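Local coordinates for methanol--corrinoid protein co-methyltransferase (Methanosarcina barkeri, PDB 2I2X) that transfers the methyl group of methanol to the cob(I)amide cofactor carried by its corrinoid partner protein in methanogenesis, using a zinc site, at residues A[159-165]-A[212-218]; A[200-204]-A[257-262]. All blocks are in the same frame, centred on the assembly; numbering follows the deposited sequence.

In the fold
Interactions 1 and 2 illustrate how a TIM barrel joins its metal-bearing interior to its outer helices. In interaction 1 two neighbouring parallel strands lie side by side, and Glu164 of segment 159-165 binds zinc and potassium, with its side chain about 5 Å from the bound corrinoid. Interaction 2 lies further out, its centre about 9 Å from that of interaction 1, where helix 181-210 meets the end of helix 240-259; the side chain of Trp200 is about 12 Å from the zinc ion. Two polar links connect them: Trp200 NE1 lies 2.7 Å from Asp217 OD2, and Ser204 OG 3.0 Å from Ser214 OG, both probable hydrogen bonds.

Interaction 1 (A[159-165]-A[212-218]); sequences DLLSVES and TISAGDT. With ZN (zinc ion), chain Q; K (potassium ion), chain S.
The carboxylate of Asp217 is turned to the backbone and hydroxyl of Ser165: OD1 takes Ser165 N at 3.1 Å and OD2 takes Ser165 OG at 2.7 Å, both on the syn side and some 20° out of the carboxylate plane. The anti lone pair of OD1 receives Thr218 N, while Arg253 forms a salt bridge with OD1 and Trp200 NE1 a hydrogen bond with OD2. The Ser165 bonds join the turns that follow 160-163 and 213-216, neighbouring parallel strands of the TIM barrel. A chi1 of -153°, which sets CG beside the carbonyl carbon, lays Asp217 alongside Val163 and brings both oxygens to Ser165. With an alanine here, Ser165 N and OG, Thr218 N, Trp200 NE1 and the charge of Arg253 would probably lose their mate, leaving Ser165 free to shift. Earlier along the strands, Ile213 N bonds to Asp159 O, Leu161 N to Ile213 O and Ala215 N to Leu161 O. On one face of the sheet Leu160 CD2 packs on Ile213 CG2 at 3.7 Å. Thr212, just before its strand, crosses Leu161 at about a right angle. Ser162 OG reaches Gly216 O at 2.8 Å. Glu164 bridges two metals, OE1 binding zinc at 2.1 Å and OE2 potassium at 2.4 Å.

Interaction 2 (A[200-204]-A[257-262]); sequences WTDIS and AYEAGA
Nonpolar contact between Trp200 and three alanines dominates this meeting of two helices. The methyl of Ala257 sits over one face of the indole in a CH-pi contact, with CB 3.7 Å from the centroid of the five-membered ring and only 6° off its normal. Ile203 CD1, from the helix that carries the tryptophan, covers the opposite face, so the ring is sandwiched. Ala260 CB meets Trp200 CB at 4.0 Å, and Ala262 CB approaches Trp200 CE3 obliquely at 4.1 Å. A chi1 of -76° lays the indole flat against Ala257, and its NE1 is bonded to Asp217.

Polar groups meet without a hydrogen bond between the segments. Ser204 OG instead turns back to Trp200 O at 2.8 Å, a carbonyl that also accepts Ser204 N one helical turn on; the hydroxyl also pairs with Ser214. Ser204 OG lies 3.2 Å from Gly261 C as well, where a CB on Gly261 would clash with it.

Two backbone bonds shape the turn at Gly261: Ala262 N to Ala257 O at 2.8 Å and Gly261 N to Tyr258 O at 3.0 Å. With Gly261 at positive phi as the C-prime residue, these bonds form the Schellman motif that ends helix 240-259.

Interaction 1 (A[159-165]-A[212-218])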
ATOM      1  N   ASP A 159     -25.109   6.875  -2.583  1.00 13.34           N
ATOM      2  CA  ASP A 159     -25.298   7.623  -3.818  1.00 13.09           C
ATOM      3  C   ASP A 159     -25.301   6.677  -5.023  1.00 13.20           C
ATOM      4  O   ASP A 159     -26.071   6.858  -5.970  1.00 14.04           O
ATOM      5  CB  ASP A 159     -24.165   8.639  -3.971  1.00 13.40           C
ATOM      6  CG  ASP A 159     -24.171   9.709  -2.884  1.00 14.49           C
ATOM      7  OD1 ASP A 159     -23.165   9.831  -2.157  1.00 16.82           O
ATOM      8  OD2 ASP A 159     -25.170  10.447  -2.749  1.00 16.24           O
ATOM      9  N   LEU A 160     -24.438   5.666  -4.993  1.00 12.72           N
ATOM     10  CA  LEU A 160     -24.335   4.706  -6.096  1.00 12.29           C
ATOM     11  C   LEU A 160     -24.650   3.332  -5.551  1.00 12.35           C
ATOM     12  O   LEU A 160     -24.294   3.008  -4.407  1.00 13.57           O
ATOM     13  CB  LEU A 160     -22.941   4.737  -6.746  1.00 11.66           C
ATOM     14  CG  LEU A 160     -22.335   6.139  -7.002  1.00 11.90           C
ATOM     15  CD1 LEU A 160     -20.820   6.085  -7.167  1.00 11.30           C
ATOM     16  CD2 LEU A 160     -22.923   6.878  -8.171  1.00 10.19           C
ATOM     17  N   LEU A 161     -25.320   2.518  -6.356  1.00 11.31           N
ATOM     18  CA  LEU A 161     -25.721   1.184  -5.931  1.00 11.00           C
ATOM     19  C   LEU A 161     -25.107   0.135  -6.845  1.00 10.41           C
ATOM     20  O   LEU A 161     -25.177   0.272  -8.062  1.00 10.75           O
ATOM     21  CB  LEU A 161     -27.255   1.055  -5.950  1.00 10.52           C
ATOM     22  CG  LEU A 161     -28.082   2.095  -5.185  1.00 11.83           C
ATOM     23  CD1 LEU A 161     -29.572   1.853  -5.378  1.00 13.53           C
ATOM     24  CD2 LEU A 161     -27.729   2.104  -3.692  1.00 11.74           C
ATOM     25  N   SER A 162     -24.528  -0.910  -6.265  1.00  9.57           N
ATOM     26  CA  SER A 162     -23.854  -1.947  -7.018  1.00  9.40           C
ATOM     27  C   SER A 162     -24.020  -3.264  -6.280  1.00  9.35           C
ATOM     28  O   SER A 162     -24.443  -3.281  -5.109  1.00  9.14           O
ATOM     29  CB  SER A 162     -22.363  -1.640  -7.073  1.00  9.85           C
ATOM     30  OG  SER A 162     -22.026  -0.767  -8.134  1.00 12.17           O
ATOM     31  N   VAL A 163     -23.665  -4.356  -6.957  1.00  8.30           N
ATOM     32  CA  VAL A 163     -23.571  -5.678  -6.344  1.00  8.11           C
ATOM     33  C   VAL A 163     -22.595  -6.442  -7.202  1.00  8.38           C
ATOM     34  O   VAL A 163     -22.442  -6.130  -8.371  1.00  7.58           O
ATOM     35  CB  VAL A 163     -24.950  -6.455  -6.321  1.00  8.37           C
ATOM     36  CG1 VAL A 163     -25.633  -6.424  -7.660  1.00  5.71           C
ATOM     37  CG2 VAL A 163     -24.753  -7.920  -5.894  1.00  6.81           C
ATOM     38  N   GLU A 164     -21.940  -7.432  -6.622  1.00  8.88           N
ATOM     39  CA  GLU A 164     -21.203  -8.414  -7.404  1.00 10.80           C
ATOM     40  C   GLU A 164     -22.052  -9.682  -7.443  1.00 10.56           C
ATOM     41  O   GLU A 164     -21.976 -10.501  -6.532  1.00 10.67           O
ATOM     42  CB  GLU A 164     -19.875  -8.738  -6.732  1.00 10.47           C
ATOM     43  CG  GLU A 164     -19.283  -7.563  -6.047  1.00 15.30           C
ATOM     44  CD  GLU A 164     -17.777  -7.531  -6.140  1.00 20.53           C
ATOM     45  OE1 GLU A 164     -17.171  -8.492  -6.632  1.00 22.34           O
ATOM     46  OE2 GLU A 164     -17.172  -6.535  -5.704  1.00 24.60           O
ATOM     47  N   SER A 165     -22.872  -9.834  -8.472  1.00 10.66           N
ATOM     48  CA  SER A 165     -23.889 -10.894  -8.444  1.00 11.22           C
ATOM     49  C   SER A 165     -23.399 -12.284  -8.882  1.00 11.77           C
ATOM     50  O   SER A 165     -22.409 -12.397  -9.590  1.00 12.30           O
ATOM     51  CB  SER A 165     -25.173 -10.467  -9.151  1.00 10.49           C
ATOM     52  OG  SER A 165     -24.963 -10.126 -10.500  1.00 11.29           O
ATOM     53  N   THR A 212     -31.392   7.876  -6.394  1.00 15.79           N
ATOM     54  CA  THR A 212     -29.988   7.512  -6.381  1.00 14.91           C
ATOM     55  C   THR A 212     -29.518   6.944  -7.727  1.00 14.50           C
ATOM     56  O   THR A 212     -30.216   7.026  -8.743  1.00 13.62           O
ATOM     57  CB  THR A 212     -29.673   6.553  -5.247  1.00 15.51           C
ATOM     58  OG1 THR A 212     -30.391   5.318  -5.449  1.00 16.31           O
ATOM     59  CG2 THR A 212     -30.029   7.205  -3.888  1.00 14.20           C
ATOM     60  N   ILE A 213     -28.318   6.378  -7.751  1.00 13.84           N
ATOM     61  CA  ILE A 213     -27.816   5.905  -9.025  1.00 13.02           C
ATOM     62  C   ILE A 213     -27.663   4.411  -9.133  1.00 12.12           C
ATOM     63  O   ILE A 213     -27.043   3.782  -8.301  1.00 12.30           O
ATOM     64  CB  ILE A 213     -26.600   6.720  -9.509  1.00 13.68           C
ATOM     65  CG1 ILE A 213     -27.171   7.920 -10.301  1.00 14.87           C
ATOM     66  CG2 ILE A 213     -25.674   5.864 -10.401  1.00 11.30           C
ATOM     67  CD1 ILE A 213     -26.606   9.205  -9.919  1.00 16.88           C
ATOM     68  N   SER A 214     -28.284   3.850 -10.159  1.00 10.80           N
ATOM     69  CA  SER A 214     -28.115   2.444 -10.457  1.00 10.10           C
ATOM     70  C   SER A 214     -26.776   2.342 -11.190  1.00  9.43           C
ATOM     71  O   SER A 214     -26.678   2.686 -12.369  1.00  9.59           O
ATOM     72  CB  SER A 214     -29.292   1.955 -11.314  1.00  9.86           C
ATOM     73  OG  SER A 214     -29.117   0.622 -11.725  1.00 11.14           O
ATOM     74  N   ALA A 215     -25.736   1.912 -10.487  1.00  8.25           N
ATOM     75  CA  ALA A 215     -24.395   2.078 -11.007  1.00  7.70           C
ATOM     76  C   ALA A 215     -23.894   0.951 -11.933  1.00  7.15           C
ATOM     77  O   ALA A 215     -23.471   1.217 -13.053  1.00  6.95           O
ATOM     78  CB  ALA A 215     -23.417   2.371  -9.878  1.00  7.55           C
ATOM     79  N   GLY A 216     -23.938  -0.296 -11.470  1.00  7.11           N
ATOM     80  CA  GLY A 216     -23.565  -1.446 -12.299  1.00  6.96           C
ATOM     81  C   GLY A 216     -22.922  -2.556 -11.484  1.00  7.59           C
ATOM     82  O   GLY A 216     -22.658  -2.380 -10.294  1.00  7.68           O
ATOM     83  N   ASP A 217     -22.643  -3.670 -12.159  1.00  7.80           N
ATOM     84  CA  ASP A 217     -22.276  -4.988 -11.591  1.00  8.03           C
ATOM     85  C   ASP A 217     -20.846  -5.325 -12.051  1.00  7.42           C
ATOM     86  O   ASP A 217     -20.133  -4.456 -12.546  1.00  7.92           O
ATOM     87  CB  ASP A 217     -23.250  -6.025 -12.183  1.00  8.41           C
ATOM     88  CG  ASP A 217     -23.472  -7.234 -11.292  1.00  9.52           C
ATOM     89  OD1 ASP A 217     -22.513  -7.949 -10.947  1.00 10.73           O
ATOM     90  OD2 ASP A 217     -24.646  -7.504 -10.976  1.00 13.06           O
ATOM     91  N   THR A 218     -20.442  -6.583 -11.924  1.00  6.98           N
ATOM     92  CA  THR A 218     -19.086  -7.041 -12.291  1.00  6.86           C
ATOM     93  C   THR A 218     -19.157  -8.509 -12.362  1.00  6.13           C
ATOM     94  O   THR A 218     -19.688  -9.150 -11.435  1.00  3.96           O
ATOM     95  CB  THR A 218     -18.108  -7.045 -11.089  1.00  6.83           C
ATOM     96  OG1 THR A 218     -18.134  -5.819 -10.415  1.00 11.90           O
ATOM     97  CG2 THR A 218     -16.730  -7.332 -11.499  1.00  5.54           C
TER
HETATM   98 ZN    ZN Q 501     -15.121  -8.152  -7.065  1.00 20.92          ZN
HETATM   99  K     K S 511     -15.059  -6.784  -4.542  0.70 23.46           K
HETATM  100  O   HOH W   1     -19.711 -11.268  -9.769  1.00  2.00           O

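Interaction 2 (A[200-204]-A[257-262])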
ATOM      1  N   TRP A 200     -31.184  -6.316 -12.114  1.00 11.27           N
ATOM      2  CA  TRP A 200     -30.939  -4.922 -12.494  1.00 11.53           C
ATOM      3  C   TRP A 200     -32.200  -4.125 -12.849  1.00 12.20           C
ATOM      4  O   TRP A 200     -32.227  -2.906 -12.719  1.00 12.64           O
ATOM      5  CB  TRP A 200     -29.793  -4.797 -13.515  1.00 11.38           C
ATOM      6  CG  TRP A 200     -28.465  -4.982 -12.770  1.00 10.87           C
ATOM      7  CD1 TRP A 200     -27.687  -6.123 -12.721  1.00  9.74           C
ATOM      8  CD2 TRP A 200     -27.836  -4.029 -11.896  1.00  7.20           C
ATOM      9  NE1 TRP A 200     -26.613  -5.921 -11.883  1.00 10.54           N
ATOM     10  CE2 TRP A 200     -26.680  -4.649 -11.366  1.00  8.38           C
ATOM     11  CE3 TRP A 200     -28.126  -2.706 -11.534  1.00  6.76           C
ATOM     12  CZ2 TRP A 200     -25.808  -3.985 -10.489  1.00  7.43           C
ATOM     13  CZ3 TRP A 200     -27.246  -2.034 -10.658  1.00  6.75           C
ATOM     14  CH2 TRP A 200     -26.107  -2.681 -10.150  1.00  6.80           C
ATOM     15  N   THR A 201     -33.259  -4.828 -13.256  1.00 12.26           N
ATOM     16  CA  THR A 201     -34.537  -4.206 -13.473  1.00 10.99           C
ATOM     17  C   THR A 201     -35.064  -3.725 -12.139  1.00 11.22           C
ATOM     18  O   THR A 201     -35.489  -2.585 -12.001  1.00 11.96           O
ATOM     19  CB  THR A 201     -35.496  -5.218 -14.099  1.00 11.57           C
ATOM     20  OG1 THR A 201     -34.980  -5.581 -15.393  1.00 11.67           O
ATOM     21  CG2 THR A 201     -36.937  -4.637 -14.216  1.00  7.68           C
ATOM     22  N   ASP A 202     -35.028  -4.588 -11.145  1.00 11.05           N
ATOM     23  CA  ASP A 202     -35.450  -4.192  -9.832  1.00 11.42           C
ATOM     24  C   ASP A 202     -34.534  -3.140  -9.206  1.00 12.21           C
ATOM     25  O   ASP A 202     -35.048  -2.175  -8.609  1.00 12.53           O
ATOM     26  CB  ASP A 202     -35.538  -5.404  -8.936  1.00 11.95           C
ATOM     27  CG  ASP A 202     -36.666  -6.329  -9.319  1.00 13.03           C
ATOM     28  OD1 ASP A 202     -37.662  -5.875  -9.951  1.00 16.92           O
ATOM     29  OD2 ASP A 202     -36.543  -7.525  -8.988  1.00 13.03           O
ATOM     30  N   ILE A 203     -33.203  -3.300  -9.346  1.00 12.22           N
ATOM     31  CA  ILE A 203     -32.255  -2.335  -8.736  1.00 11.88           C
ATOM     32  C   ILE A 203     -32.489  -0.922  -9.265  1.00 12.31           C
ATOM     33  O   ILE A 203     -32.595   0.014  -8.489  1.00 11.47           O
ATOM     34  CB  ILE A 203     -30.771  -2.736  -8.852  1.00 10.83           C
ATOM     35  CG1 ILE A 203     -30.496  -3.953  -7.964  1.00 10.76           C
ATOM     36  CG2 ILE A 203     -29.902  -1.586  -8.395  1.00 10.09           C
ATOM     37  CD1 ILE A 203     -29.386  -4.892  -8.445  1.00  6.26           C
ATOM     38  N   SER A 204     -32.619  -0.799 -10.580  1.00 13.86           N
ATOM     39  CA  SER A 204     -32.879   0.485 -11.238  1.00 15.79           C
ATOM     40  C   SER A 204     -34.197   1.151 -10.803  1.00 16.59           C
ATOM     41  O   SER A 204     -34.242   2.352 -10.510  1.00 15.81           O
ATOM     42  CB  SER A 204     -32.864   0.280 -12.739  1.00 15.80           C
ATOM     43  OG  SER A 204     -31.580  -0.171 -13.154  1.00 18.12           O
ATOM     44  N   ALA A 257     -26.678  -5.155 -17.101  1.00  7.96           N
ATOM     45  CA  ALA A 257     -26.985  -4.138 -16.102  1.00  7.90           C
ATOM     46  C   ALA A 257     -27.418  -2.806 -16.747  1.00  7.91           C
ATOM     47  O   ALA A 257     -28.406  -2.178 -16.331  1.00  7.19           O
ATOM     48  CB  ALA A 257     -25.788  -3.939 -15.196  1.00  7.84           C
ATOM     49  N   TYR A 258     -26.686  -2.406 -17.783  1.00  8.05           N
ATOM     50  CA  TYR A 258     -26.896  -1.112 -18.443  1.00  8.58           C
ATOM     51  C   TYR A 258     -28.129  -1.184 -19.350  1.00  8.93           C
ATOM     52  O   TYR A 258     -28.986  -0.285 -19.343  1.00  8.27           O
ATOM     53  CB  TYR A 258     -25.589  -0.663 -19.153  1.00  8.83           C
ATOM     54  CG  TYR A 258     -24.455  -0.742 -18.140  1.00  9.73           C
ATOM     55  CD1 TYR A 258     -24.303   0.243 -17.137  1.00  9.17           C
ATOM     56  CD2 TYR A 258     -23.643  -1.868 -18.081  1.00  8.63           C
ATOM     57  CE1 TYR A 258     -23.328   0.114 -16.147  1.00  9.23           C
ATOM     58  CE2 TYR A 258     -22.690  -2.001 -17.110  1.00  9.15           C
ATOM     59  CZ  TYR A 258     -22.525  -1.013 -16.148  1.00 11.04           C
ATOM     60  OH  TYR A 258     -21.539  -1.194 -15.194  1.00 11.20           O
ATOM     61  N   GLU A 259     -28.239  -2.292 -20.083  1.00  9.48           N
ATOM     62  CA  GLU A 259     -29.432  -2.578 -20.875  1.00  9.39           C
ATOM     63  C   GLU A 259     -30.650  -2.468 -19.985  1.00  9.49           C
ATOM     64  O   GLU A 259     -31.669  -1.942 -20.394  1.00  9.81           O
ATOM     65  CB  GLU A 259     -29.315  -3.964 -21.524  1.00  8.66           C
ATOM     66  CG  GLU A 259     -28.398  -3.912 -22.730  1.00  9.74           C
ATOM     67  CD  GLU A 259     -28.029  -5.252 -23.318  1.00 12.04           C
ATOM     68  OE1 GLU A 259     -28.114  -6.287 -22.611  1.00 12.41           O
ATOM     69  OE2 GLU A 259     -27.620  -5.261 -24.507  1.00 12.51           O
ATOM     70  N   ALA A 260     -30.514  -2.913 -18.738  1.00  9.71           N
ATOM     71  CA  ALA A 260     -31.656  -3.016 -17.852  1.00  9.68           C
ATOM     72  C   ALA A 260     -31.782  -1.825 -16.944  1.00  9.87           C
ATOM     73  O   ALA A 260     -32.506  -1.868 -15.957  1.00 10.42           O
ATOM     74  CB  ALA A 260     -31.590  -4.308 -17.030  1.00  9.22           C
ATOM     75  N   GLY A 261     -31.044  -0.770 -17.233  1.00 10.48           N
ATOM     76  CA  GLY A 261     -31.309   0.471 -16.538  1.00 11.10           C
ATOM     77  C   GLY A 261     -30.206   1.111 -15.743  1.00 11.09           C
ATOM     78  O   GLY A 261     -30.387   2.245 -15.325  1.00 12.64           O
ATOM     79  N   ALA A 262     -29.076   0.431 -15.526  1.00  9.82           N
ATOM     80  CA  ALA A 262     -27.938   1.084 -14.852  1.00  8.82           C
ATOM     81  C   ALA A 262     -27.311   2.091 -15.802  1.00  8.30           C
ATOM     82  O   ALA A 262     -27.496   1.979 -16.993  1.00  8.67           O
ATOM     83  CB  ALA A 262     -26.882   0.061 -14.346  1.00  7.52           C
TER